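Side-chain contacts in alpha-1,2-mannosidase (Trichoderma reesei, PDB 1HCU), which probably trims alpha-1,2-linked mannose residues from high-mannose N-glycans on glycoproteins, as a calcium-dependent family 47 glycosyl hydrolase: residues D39-P42 with V43-S46; A201-G204 with E205-L209; E216-P219 with G220-G223; S373-Y376 with S377-F381; S419-E422 with D423-A427. All coordinates share one frame; numbering follows the deposited sequence.

Interaction 1: D39-P42 with V43-S46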
loop_
_atom_site.group_PDB
_atom_site.type_symbol
_atom_site.label_atom_id
_atom_site.label_comp_id
_atom_site.label_asym_id
_atom_site.label_seq_id
_atom_site.Cartn_x
_atom_site.Cartn_y
_atom_site.Cartn_z
ATOM N N ASP A 39 -10.715 13.498 -4.784
ATOM C CA ASP A 39 -9.433 14.124 -4.473
ATOM C C ASP A 39 -9.367 15.634 -4.679
ATOM O O ASP A 39 -10.067 16.202 -5.511
ATOM C CB ASP A 39 -8.318 13.473 -5.301
ATOM C CG ASP A 39 -8.252 11.971 -5.121
ATOM O OD1 ASP A 39 -8.006 11.510 -3.989
ATOM O OD2 ASP A 39 -8.445 11.246 -6.115
ATOM N N LEU A 40 -8.487 16.270 -3.917
ATOM C CA LEU A 40 -8.287 17.706 -3.998
ATOM C C LEU A 40 -7.041 18.063 -4.802
ATOM O O LEU A 40 -6.024 17.366 -4.750
ATOM C CB LEU A 40 -8.138 18.299 -2.599
ATOM C CG LEU A 40 -7.624 19.746 -2.556
ATOM C CD1 LEU A 40 -8.764 20.721 -2.858
ATOM C CD2 LEU A 40 -7.036 20.025 -1.177
ATOM N N HIS A 41 -7.145 19.150 -5.559
ATOM C CA HIS A 41 -6.028 19.666 -6.333
ATOM C C HIS A 41 -5.714 20.955 -5.593
ATOM O O HIS A 41 -6.323 21.997 -5.842
ATOM C CB HIS A 41 -6.446 19.927 -7.777
ATOM C CG HIS A 41 -6.798 18.683 -8.529
ATOM N ND1 HIS A 41 -7.207 18.695 -9.844
ATOM C CD2 HIS A 41 -6.799 17.383 -8.151
ATOM C CE1 HIS A 41 -7.446 17.460 -10.246
ATOM N NE2 HIS A 41 -7.205 16.644 -9.237
ATOM N N PRO A 42 -4.766 20.883 -4.647
ATOM C CA PRO A 42 -4.277 21.957 -3.773
ATOM C C PRO A 42 -3.895 23.306 -4.388
ATOM O O PRO A 42 -4.008 24.335 -3.724
ATOM C CB PRO A 42 -3.115 21.293 -3.028
ATOM C CG PRO A 42 -2.605 20.308 -4.022
ATOM C CD PRO A 42 -3.873 19.712 -4.575
ATOM N N VAL A 43 -3.447 23.318 -5.640
ATOM C CA VAL A 43 -3.066 24.582 -6.262
ATOM C C VAL A 43 -4.262 25.265 -6.915
ATOM O O VAL A 43 -4.636 26.384 -6.549
ATOM C CB VAL A 43 -1.979 24.391 -7.329
ATOM C CG1 VAL A 43 -1.502 25.758 -7.818
ATOM C CG2 VAL A 43 -0.818 23.590 -6.759
ATOM N N SER A 44 -4.864 24.587 -7.883
ATOM C CA SER A 44 -6.022 25.131 -8.575
ATOM C C SER A 44 -7.236 25.140 -7.639
ATOM O O SER A 44 -8.233 25.809 -7.903
ATOM C CB SER A 44 -6.324 24.276 -9.807
ATOM O OG SER A 44 -6.536 22.925 -9.436
ATOM N N ASN A 45 -7.131 24.402 -6.537
ATOM C CA ASN A 45 -8.216 24.277 -5.566
ATOM C C ASN A 45 -9.442 23.616 -6.202
ATOM O O ASN A 45 -10.575 23.880 -5.817
ATOM C CB ASN A 45 -8.586 25.644 -4.972
ATOM C CG ASN A 45 -7.716 26.023 -3.776
ATOM O OD1 ASN A 45 -7.585 27.201 -3.440
ATOM N ND2 ASN A 45 -7.135 25.026 -3.119
ATOM N N SER A 46 -9.204 22.760 -7.191
ATOM C CA SER A 46 -10.286 22.039 -7.853
ATOM C C SER A 46 -10.272 20.597 -7.348
ATOM O O SER A 46 -9.629 20.288 -6.345
ATOM C CB SER A 46 -10.124 22.064 -9.377
ATOM O OG SER A 46 -8.958 21.372 -9.785
#
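His41 and Ser46 face each other where the chain doubles back, and they meet through both backbone and side chain. The amide N of His41 donates to Ser46 O at 2.8 Å, coming in from above the carbonyl plane rather than onto a lone pair. In return His41 O receives two weak, strongly bent bonds, from Asn45 N at 2.6 Å and from Ser46 N at 3.3 Å. The side chains add a small polar chain beside these backbone bonds. With CG of His41 anti to its carbonyl carbon (chi1 -66°), the imidazole turns so that ND1 makes a weak bond to Ser46 OG at 3.2 Å. The Ser46 hydroxyl donates in turn to Ser44 OG at 2.9 Å. Ser44 OG lies near the plane of the imidazole, at its edge, and 3.4 Å from His41 CB. On another side, the CD1 methyl of Leu40 rests 3.6 Å from Ser46 O. Farther out, His41 NE2 is bonded to Asp48 OD1, so the imidazole is held mainly at NE2, with the weak ND1 bond probably helping to limit its rotation; the nearby carboxylate would probably stabilise any positive charge on it. Asp447 takes the Ser44 hydroxyl and Val43 N, Asn45 ND2 reaches Ser429 OG, and Leu40 packs on helix 13-33. Asn45, with a positive phi of 63°, helps the backbone turn back toward Ser46. This is the reversal of a beta hairpin, residues 42-45 joining strand 39-41 to its antiparallel partner 46-48 within the alpha/alpha barrel of family 47.

Interaction 2: A201-G204 with E205-L209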
loop_
_atom_site.group_PDB
_atom_site.type_symbol
_atom_site.label_atom_id
_atom_site.label_comp_id
_atom_site.label_asym_id
_atom_site.label_seq_id
_atom_site.Cartn_x
_atom_site.Cartn_y
_atom_site.Cartn_z
ATOM N N ALA A 201 -13.170 -14.631 -2.843
ATOM C CA ALA A 201 -11.806 -14.119 -2.885
ATOM C C ALA A 201 -10.767 -15.231 -2.831
ATOM O O ALA A 201 -9.781 -15.222 -3.577
ATOM C CB ALA A 201 -11.583 -13.147 -1.730
ATOM N N GLN A 202 -10.995 -16.181 -1.936
ATOM C CA GLN A 202 -10.089 -17.304 -1.754
ATOM C C GLN A 202 -10.024 -18.241 -2.951
ATOM O O GLN A 202 -8.988 -18.864 -3.203
ATOM C CB GLN A 202 -10.484 -18.070 -0.494
ATOM C CG GLN A 202 -10.260 -17.233 0.750
ATOM C CD GLN A 202 -10.706 -17.920 2.012
ATOM O OE1 GLN A 202 -10.836 -17.287 3.055
ATOM N NE2 GLN A 202 -10.941 -19.218 1.930
ATOM N N LYS A 203 -11.123 -18.341 -3.688
ATOM C CA LYS A 203 -11.140 -19.203 -4.859
ATOM C C LYS A 203 -10.251 -18.577 -5.919
ATOM O O LYS A 203 -9.426 -19.255 -6.530
ATOM C CB LYS A 203 -12.566 -19.368 -5.405
ATOM C CG LYS A 203 -12.637 -20.255 -6.653
ATOM C CD LYS A 203 -14.070 -20.665 -6.990
ATOM C CE LYS A 203 -14.096 -21.718 -8.091
ATOM N NZ LYS A 203 -15.488 -22.146 -8.435
ATOM N N GLY A 204 -10.412 -17.277 -6.132
ATOM C CA GLY A 204 -9.588 -16.611 -7.122
ATOM C C GLY A 204 -8.126 -16.691 -6.732
ATOM O O GLY A 204 -7.252 -16.789 -7.592
ATOM N N GLU A 205 -7.868 -16.663 -5.427
ATOM C CA GLU A 205 -6.503 -16.716 -4.896
ATOM C C GLU A 205 -5.877 -18.097 -5.085
ATOM O O GLU A 205 -4.672 -18.214 -5.316
ATOM C CB GLU A 205 -6.511 -16.351 -3.402
ATOM C CG GLU A 205 -5.148 -16.408 -2.695
ATOM C CD GLU A 205 -4.397 -15.071 -2.668
ATOM O OE1 GLU A 205 -3.275 -15.046 -2.125
ATOM O OE2 GLU A 205 -4.915 -14.050 -3.168
ATOM N N SER A 206 -6.710 -19.131 -4.992
ATOM C CA SER A 206 -6.258 -20.512 -5.113
ATOM C C SER A 206 -5.411 -20.785 -6.354
ATOM O O SER A 206 -4.454 -21.549 -6.294
ATOM C CB SER A 206 -7.467 -21.468 -5.088
ATOM O OG SER A 206 -8.186 -21.428 -6.308
ATOM N N TYR A 207 -5.773 -20.165 -7.473
ATOM C CA TYR A 207 -5.051 -20.334 -8.738
ATOM C C TYR A 207 -3.624 -19.798 -8.676
ATOM O O TYR A 207 -2.756 -20.235 -9.432
ATOM C CB TYR A 207 -5.814 -19.633 -9.861
ATOM C CG TYR A 207 -7.138 -20.281 -10.184
ATOM C CD1 TYR A 207 -7.206 -21.374 -11.049
ATOM C CD2 TYR A 207 -8.323 -19.814 -9.619
ATOM C CE1 TYR A 207 -8.422 -21.987 -11.347
ATOM C CE2 TYR A 207 -9.549 -20.425 -9.909
ATOM C CZ TYR A 207 -9.588 -21.506 -10.776
ATOM O OH TYR A 207 -10.798 -22.084 -11.095
ATOM N N LEU A 208 -3.393 -18.853 -7.765
ATOM C CA LEU A 208 -2.082 -18.237 -7.585
ATOM C C LEU A 208 -1.184 -19.018 -6.630
ATOM O O LEU A 208 0.038 -18.863 -6.660
ATOM C CB LEU A 208 -2.239 -16.812 -7.056
ATOM C CG LEU A 208 -2.715 -15.721 -8.021
ATOM C CD1 LEU A 208 -4.042 -16.118 -8.646
ATOM C CD2 LEU A 208 -2.850 -14.394 -7.259
ATOM N N LEU A 209 -1.788 -19.857 -5.790
ATOM C CA LEU A 209 -1.033 -20.640 -4.815
ATOM C C LEU A 209 -0.428 -21.915 -5.403
ATOM O O LEU A 209 0.604 -22.393 -4.933
ATOM C CB LEU A 209 -1.918 -20.967 -3.611
ATOM C CG LEU A 209 -2.555 -19.736 -2.947
ATOM C CD1 LEU A 209 -3.357 -20.182 -1.726
ATOM C CD2 LEU A 209 -1.473 -18.711 -2.554
#
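Ser206 turns its hydroxyl back onto Lys203 in the later part of helix 196-209, within the helical family 47 fold. OG sits between the backbone N and the carbonyl carbon (chi1 74°), which puts it 2.5 Å from Lys203 O, in the carbonyl plane and on a lone pair. Ser206 N meanwhile bonds Gln202 O at 2.9 Å and gives only a weak, bent bond to Lys203 O. With an alanine in place of Ser206 the hydroxyl is gone, and Lys203 O would probably be left with little beyond that weak amide bond. The tight side is the one packed on neighbouring helices: Ala201, Glu205 and Leu208 are buried, Glu205 lying against helices 182-192, 245-257 and 263-280, while its CB rests 3.5 Å from Ala201 O. The other side is looser. Lys203 is exposed and fully extended, its CE coming only within 4.5 Å of Tyr207 OH, a hydroxyl that bonds Ser152 O. The Tyr207 ring leans back along the helix, with Gly204 O in its plane at the edge and CD2 3.3 Å from Lys203 O.

Interaction 3: E216-P219 with G220-G223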
loop_
_atom_site.group_PDB
_atom_site.type_symbol
_atom_site.label_atom_id
_atom_site.label_comp_id
_atom_site.label_asym_id
_atom_site.label_seq_id
_atom_site.Cartn_x
_atom_site.Cartn_y
_atom_site.Cartn_z
ATOM N N GLU A 216 7.357 -21.451 -13.006
ATOM C CA GLU A 216 7.754 -20.377 -12.102
ATOM C C GLU A 216 9.196 -20.002 -12.394
ATOM O O GLU A 216 10.027 -20.876 -12.602
ATOM C CB GLU A 216 7.631 -20.837 -10.653
ATOM C CG GLU A 216 6.259 -21.359 -10.312
ATOM C CD GLU A 216 6.204 -21.987 -8.942
ATOM O OE1 GLU A 216 6.161 -21.251 -7.939
ATOM O OE2 GLU A 216 6.216 -23.230 -8.877
ATOM N N ALA A 217 9.493 -18.708 -12.419
ATOM C CA ALA A 217 10.859 -18.270 -12.681
ATOM C C ALA A 217 11.725 -18.947 -11.637
ATOM O O ALA A 217 12.805 -19.459 -11.933
ATOM C CB ALA A 217 10.964 -16.769 -12.553
ATOM N N TRP A 218 11.221 -18.935 -10.408
ATOM C CA TRP A 218 11.884 -19.542 -9.264
ATOM C C TRP A 218 10.770 -19.956 -8.321
ATOM O O TRP A 218 9.674 -19.412 -8.373
ATOM C CB TRP A 218 12.817 -18.536 -8.577
ATOM C CG TRP A 218 14.173 -18.430 -9.219
ATOM C CD1 TRP A 218 15.159 -19.377 -9.219
ATOM C CD2 TRP A 218 14.681 -17.323 -9.974
ATOM N NE1 TRP A 218 16.248 -18.930 -9.930
ATOM C CE2 TRP A 218 15.982 -17.673 -10.405
ATOM C CE3 TRP A 218 14.162 -16.068 -10.331
ATOM C CZ2 TRP A 218 16.773 -16.814 -11.174
ATOM C CZ3 TRP A 218 14.949 -15.213 -11.097
ATOM C CH2 TRP A 218 16.240 -15.593 -11.510
ATOM N N PRO A 219 11.034 -20.933 -7.448
ATOM C CA PRO A 219 10.006 -21.391 -6.507
ATOM C C PRO A 219 9.348 -20.212 -5.785
ATOM O O PRO A 219 10.025 -19.416 -5.136
ATOM C CB PRO A 219 10.790 -22.303 -5.564
ATOM C CG PRO A 219 11.886 -22.851 -6.453
ATOM C CD PRO A 219 12.319 -21.618 -7.215
ATOM N N GLY A 220 8.032 -20.094 -5.912
ATOM C CA GLY A 220 7.332 -19.004 -5.254
ATOM C C GLY A 220 7.211 -17.732 -6.083
ATOM O O GLY A 220 6.344 -16.903 -5.814
ATOM N N LEU A 221 8.075 -17.574 -7.083
ATOM C CA LEU A 221 8.041 -16.396 -7.944
ATOM C C LEU A 221 7.225 -16.691 -9.199
ATOM O O LEU A 221 7.752 -17.140 -10.227
ATOM C CB LEU A 221 9.464 -15.957 -8.309
ATOM C CG LEU A 221 10.268 -15.529 -7.076
ATOM C CD1 LEU A 221 11.667 -15.061 -7.476
ATOM C CD2 LEU A 221 9.519 -14.410 -6.350
ATOM N N ILE A 222 5.927 -16.425 -9.082
ATOM C CA ILE A 222 4.942 -16.661 -10.132
ATOM C C ILE A 222 4.889 -15.608 -11.228
ATOM O O ILE A 222 5.570 -14.585 -11.164
ATOM C CB ILE A 222 3.521 -16.790 -9.506
ATOM C CG1 ILE A 222 3.117 -15.481 -8.804
ATOM C CG2 ILE A 222 3.522 -17.923 -8.480
ATOM C CD1 ILE A 222 1.663 -15.448 -8.308
ATOM N N GLY A 223 4.062 -15.874 -12.235
ATOM C CA GLY A 223 3.896 -14.954 -13.351
ATOM C C GLY A 223 3.015 -13.781 -12.953
ATOM O O GLY A 223 2.513 -13.736 -11.832
HETATM O O HOH W 1 7.427 -17.156 -13.156
#
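Trp218 and Leu221 are the ends of a type II beta turn, closed by a bond of 2.8 Å from Leu221 N to Trp218 O, with Pro219 and Gly220 at its corners. The turn lies in the loop that leads from helix 196-209 to strand 225-227. Gly220 has a phi of 90°, at which a CB would collide with Pro219 O, so the lack of a side chain suits the second corner. The side chain of Glu216, just ahead of the turn, reaches this corner. Its chain is extended beyond CG (chi2 172°) and carries OE1 to 3.0 Å from Gly220 N, which meets the carboxylate from above its plane, 41° out of it. The same oxygen forms a salt bridge with Arg268, so one atom links the turn's amide to helix 263-280 and its negative charge probably has a ready counterpart. On the apolar side, the CD1 methyl of Leu221 lies 3.8 Å from Trp218 CB and close to CE3 of the indole. The indole itself stacks with His279, while Leu221 packs on helices 245-257 and 263-280. Just outside the turn the two arms of the loop approach again: Ala217 N makes a weak bond of 3.2 Å to Leu221 O. A water beside this pair accepts from Ala217 N at 2.7 Å and lies 2.9 Å from Leu221 O.

Interaction 4: S373-Y376 with S377-F381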
loop_
_atom_site.group_PDB
_atom_site.type_symbol
_atom_site.label_atom_id
_atom_site.label_comp_id
_atom_site.label_asym_id
_atom_site.label_seq_id
_atom_site.Cartn_x
_atom_site.Cartn_y
_atom_site.Cartn_z
ATOM N N SER A 373 25.793 10.682 -15.009
ATOM C CA SER A 373 26.994 9.863 -14.916
ATOM C C SER A 373 27.671 9.992 -13.565
ATOM O O SER A 373 27.928 8.991 -12.892
ATOM C CB SER A 373 27.983 10.232 -16.015
ATOM O OG SER A 373 29.068 9.321 -16.014
ATOM N N GLY A 374 27.967 11.224 -13.165
ATOM C CA GLY A 374 28.618 11.430 -11.883
ATOM C C GLY A 374 27.710 11.080 -10.718
ATOM O O GLY A 374 28.170 10.545 -9.707
ATOM N N PHE A 375 26.416 11.369 -10.854
ATOM C CA PHE A 375 25.485 11.073 -9.773
ATOM C C PHE A 375 25.486 9.577 -9.451
ATOM O O PHE A 375 25.546 9.196 -8.288
ATOM C CB PHE A 375 24.067 11.566 -10.120
ATOM C CG PHE A 375 23.053 11.288 -9.045
ATOM C CD1 PHE A 375 22.287 10.135 -9.081
ATOM C CD2 PHE A 375 22.909 12.153 -7.962
ATOM C CE1 PHE A 375 21.387 9.829 -8.054
ATOM C CE2 PHE A 375 22.013 11.860 -6.926
ATOM C CZ PHE A 375 21.249 10.689 -6.974
ATOM N N TYR A 376 25.455 8.728 -10.474
ATOM C CA TYR A 376 25.453 7.283 -10.249
ATOM C C TYR A 376 26.713 6.800 -9.525
ATOM O O TYR A 376 26.641 5.943 -8.660
ATOM C CB TYR A 376 25.305 6.521 -11.579
ATOM C CG TYR A 376 25.406 5.010 -11.434
ATOM C CD1 TYR A 376 24.524 4.300 -10.603
ATOM C CD2 TYR A 376 26.394 4.288 -12.116
ATOM C CE1 TYR A 376 24.633 2.901 -10.459
ATOM C CE2 TYR A 376 26.509 2.903 -11.984
ATOM C CZ TYR A 376 25.635 2.218 -11.156
ATOM O OH TYR A 376 25.786 0.858 -11.004
ATOM N N SER A 377 27.866 7.351 -9.885
ATOM C CA SER A 377 29.116 6.948 -9.259
ATOM C C SER A 377 29.091 7.020 -7.738
ATOM O O SER A 377 29.565 6.108 -7.071
ATOM C CB SER A 377 30.275 7.795 -9.795
ATOM O OG SER A 377 30.537 7.478 -11.151
ATOM N N SER A 378 28.540 8.095 -7.189
ATOM C CA SER A 378 28.490 8.232 -5.738
ATOM C C SER A 378 27.158 7.828 -5.099
ATOM O O SER A 378 27.139 7.405 -3.948
ATOM C CB SER A 378 28.836 9.666 -5.331
ATOM O OG SER A 378 27.862 10.588 -5.789
ATOM N N ALA A 379 26.055 7.943 -5.837
ATOM C CA ALA A 379 24.747 7.601 -5.289
ATOM C C ALA A 379 24.394 6.120 -5.397
ATOM O O ALA A 379 23.713 5.576 -4.526
ATOM C CB ALA A 379 23.673 8.427 -5.963
ATOM N N GLY A 380 24.837 5.470 -6.467
ATOM C CA GLY A 380 24.544 4.060 -6.627
ATOM C C GLY A 380 23.295 3.770 -7.442
ATOM O O GLY A 380 22.837 2.629 -7.488
ATOM N N PHE A 381 22.736 4.791 -8.087
ATOM C CA PHE A 381 21.543 4.607 -8.913
ATOM C C PHE A 381 21.301 5.858 -9.747
ATOM O O PHE A 381 21.875 6.910 -9.477
ATOM C CB PHE A 381 20.320 4.342 -8.011
ATOM C CG PHE A 381 19.846 5.562 -7.234
ATOM C CD1 PHE A 381 18.873 6.410 -7.762
ATOM C CD2 PHE A 381 20.386 5.866 -5.987
ATOM C CE1 PHE A 381 18.441 7.549 -7.056
ATOM C CE2 PHE A 381 19.970 6.994 -5.274
ATOM C CZ PHE A 381 18.994 7.841 -5.809
#
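Phe375 and Phe381 are brought together by different first torsions: CG of Phe375 points away from its backbone N (chi1 180°), swinging the ring toward the end of the helix, while CG of Phe381 stands between its N and carbonyl carbon (chi1 71°), folding that ring back. They meet at the C-terminal end of helix 373-379, which Gly380 terminates with a positive phi before the chain enters strand 382-383. The pair is T-shaped, the edge of Phe375 directed at the face of Phe381, with planes at 88° and centroids 5.3 Å apart. CE1 and CZ of Phe375 do the touching, offset toward the rim of the other ring. One face of Phe375 is covered by the Ala379 methyl in a CH-pi contact, CB lying 3.6 Å from the ring centroid. At the ring's edge, near its plane, Phe381 O comes within 3.3 Å of CD1. Were Phe375 replaced by an alanine, the methyl of Ala379 and one face of Phe381 would probably lose their aromatic cover, opening a gap at the helix end. Phe381 also makes an edge-to-face pair with Phe355. The backbone closes the last turn with Ala379 N bonded to Phe375 O at 2.8 Å and Gly380 N to Tyr376 O at 2.9 Å. Tyr376 leaves the helix in another direction, its OH bonded to Ser285 and Val358. The edge of its ring borders the exit of the chain, CD1 standing 3.1 Å from Phe381 N.

Interaction 5: S419-E422 with D423-A427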
loop_
_atom_site.group_PDB
_atom_site.type_symbol
_atom_site.label_atom_id
_atom_site.label_comp_id
_atom_site.label_asym_id
_atom_site.label_seq_id
_atom_site.Cartn_x
_atom_site.Cartn_y
_atom_site.Cartn_z
ATOM N N SER A 419 10.113 15.540 6.604
ATOM C CA SER A 419 10.579 16.918 6.415
ATOM C C SER A 419 10.881 17.259 4.957
ATOM O O SER A 419 10.473 18.315 4.461
ATOM C CB SER A 419 11.835 17.190 7.254
ATOM O OG SER A 419 11.580 16.993 8.629
ATOM N N ALA A 420 11.608 16.379 4.275
ATOM C CA ALA A 420 11.932 16.613 2.871
ATOM C C ALA A 420 10.642 16.687 2.061
ATOM O O ALA A 420 10.480 17.558 1.200
ATOM C CB ALA A 420 12.830 15.505 2.336
ATOM N N ILE A 421 9.717 15.780 2.353
ATOM C CA ILE A 421 8.436 15.733 1.660
ATOM C C ILE A 421 7.620 17.019 1.820
ATOM O O ILE A 421 7.155 17.584 0.832
ATOM C CB ILE A 421 7.584 14.536 2.154
ATOM C CG1 ILE A 421 8.220 13.222 1.687
ATOM C CG2 ILE A 421 6.150 14.670 1.661
ATOM C CD1 ILE A 421 7.536 11.981 2.226
ATOM N N GLU A 422 7.440 17.498 3.047
ATOM C CA GLU A 422 6.652 18.710 3.196
ATOM C C GLU A 422 7.340 19.986 2.739
ATOM O O GLU A 422 6.667 20.923 2.310
ATOM C CB GLU A 422 6.125 18.872 4.628
ATOM C CG GLU A 422 7.124 18.787 5.748
ATOM C CD GLU A 422 6.454 19.002 7.103
ATOM O OE1 GLU A 422 5.322 18.501 7.291
ATOM O OE2 GLU A 422 7.055 19.663 7.980
ATOM N N ASP A 423 8.666 20.028 2.797
ATOM C CA ASP A 423 9.371 21.224 2.352
ATOM C C ASP A 423 9.237 21.413 0.838
ATOM O O ASP A 423 9.194 22.543 0.353
ATOM C CB ASP A 423 10.859 21.173 2.733
ATOM C CG ASP A 423 11.089 21.268 4.236
ATOM O OD1 ASP A 423 10.334 21.990 4.920
ATOM O OD2 ASP A 423 12.042 20.637 4.732
ATOM N N ALA A 424 9.161 20.315 0.091
ATOM C CA ALA A 424 9.044 20.414 -1.359
ATOM C C ALA A 424 7.619 20.220 -1.870
ATOM O O ALA A 424 7.231 20.818 -2.871
ATOM C CB ALA A 424 9.979 19.415 -2.028
ATOM N N CYS A 425 6.833 19.401 -1.177
ATOM C CA CYS A 425 5.466 19.134 -1.603
ATOM C C CYS A 425 4.422 20.116 -1.079
ATOM O O CYS A 425 3.283 20.136 -1.555
ATOM C CB CYS A 425 5.093 17.699 -1.246
ATOM S SG CYS A 425 6.107 16.493 -2.111
ATOM N N ARG A 426 4.807 20.928 -0.100
ATOM C CA ARG A 426 3.920 21.948 0.442
ATOM C C ARG A 426 3.503 22.762 -0.787
ATOM O O ARG A 426 4.354 23.281 -1.503
ATOM C CB ARG A 426 4.709 22.819 1.430
ATOM C CG ARG A 426 3.998 24.032 2.022
ATOM C CD ARG A 426 2.946 23.670 3.052
ATOM N NE ARG A 426 1.606 23.766 2.491
ATOM C CZ ARG A 426 0.948 24.903 2.283
ATOM N NH1 ARG A 426 1.491 26.070 2.601
ATOM N NH2 ARG A 426 -0.254 24.870 1.727
ATOM N N ALA A 427 2.205 22.845 -1.058
ATOM C CA ALA A 427 1.722 23.595 -2.221
ATOM C C ALA A 427 0.289 24.091 -2.052
ATOM O O ALA A 427 -0.569 23.382 -1.527
ATOM C CB ALA A 427 1.817 22.729 -3.475
#
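Cys425 N gives Ile421 O a short bond of 2.7 Å, arriving nearly along the C=O axis. The cysteine side chain also flanks this oxygen: with SG turned beside the backbone N (chi1 -63°), the sulfur comes within 3.3 Å of Ile421 O. The sulfur also rests lightly on the isoleucine, CG2 to SG being 4.2 Å, and both residues are buried against Tyr388. Two residues earlier, Ser419 O accepts from Asp423 N at 3.0 Å. The aspartate carboxylate folds back over this carbonyl, CG anti to its own carbonyl carbon (chi1 -68°), leaving OD2 only 2.8 Å from Ser419 O. Two acceptors so close are not bonded as they stand; the pairing would probably raise the tendency of the carboxylate to hold a proton. Glu422 would probably add to the negative charge, its OE2 lying 5.1 Å from Asp423 OD1. The residues form the last turns of helix 408-425, where the carbonyl ends would be expected to make a carboxylate still less comfortable. After Cys425 the chain leaves helical geometry and runs straight into strand 426-427, which pairs with strand 430-431 as a small antiparallel hairpin. Arg426, the first residue beyond the helix, is bent at its second and third torsions, and its NE bonds Ala430 O across the hairpin. One residue on from Asp423, the bond from Ala424 N to Ala420 O is longer, at 3.3 Å, and the Ser419 hydroxyl turns back to Trp415 O.

Interactions 1 and 5 are neighbours, centres 16 Å apart, and touch where Pro42 CB lies 3.6 Å from Ala427 O, so the 39-48 hairpin packs on the strand that follows helix 408-425. Interactions 2 and 3 form a second pair, also with centres 16 Å apart, Leu208 O meeting Ile222 CG2 at 4.0 Å; they lie across the chain's centre from the first pair. Interaction 4 stands alone, its nearest atoms about 13 Å from interaction 5. All five come near the predicted catalytic residues without including them: side chains lie about 10 Å from Glu100 (interaction 1), about 11 Å from Asp245 (2 and 3), about 10 Å from Glu353 (4) and about 9 Å from Glu393 (5).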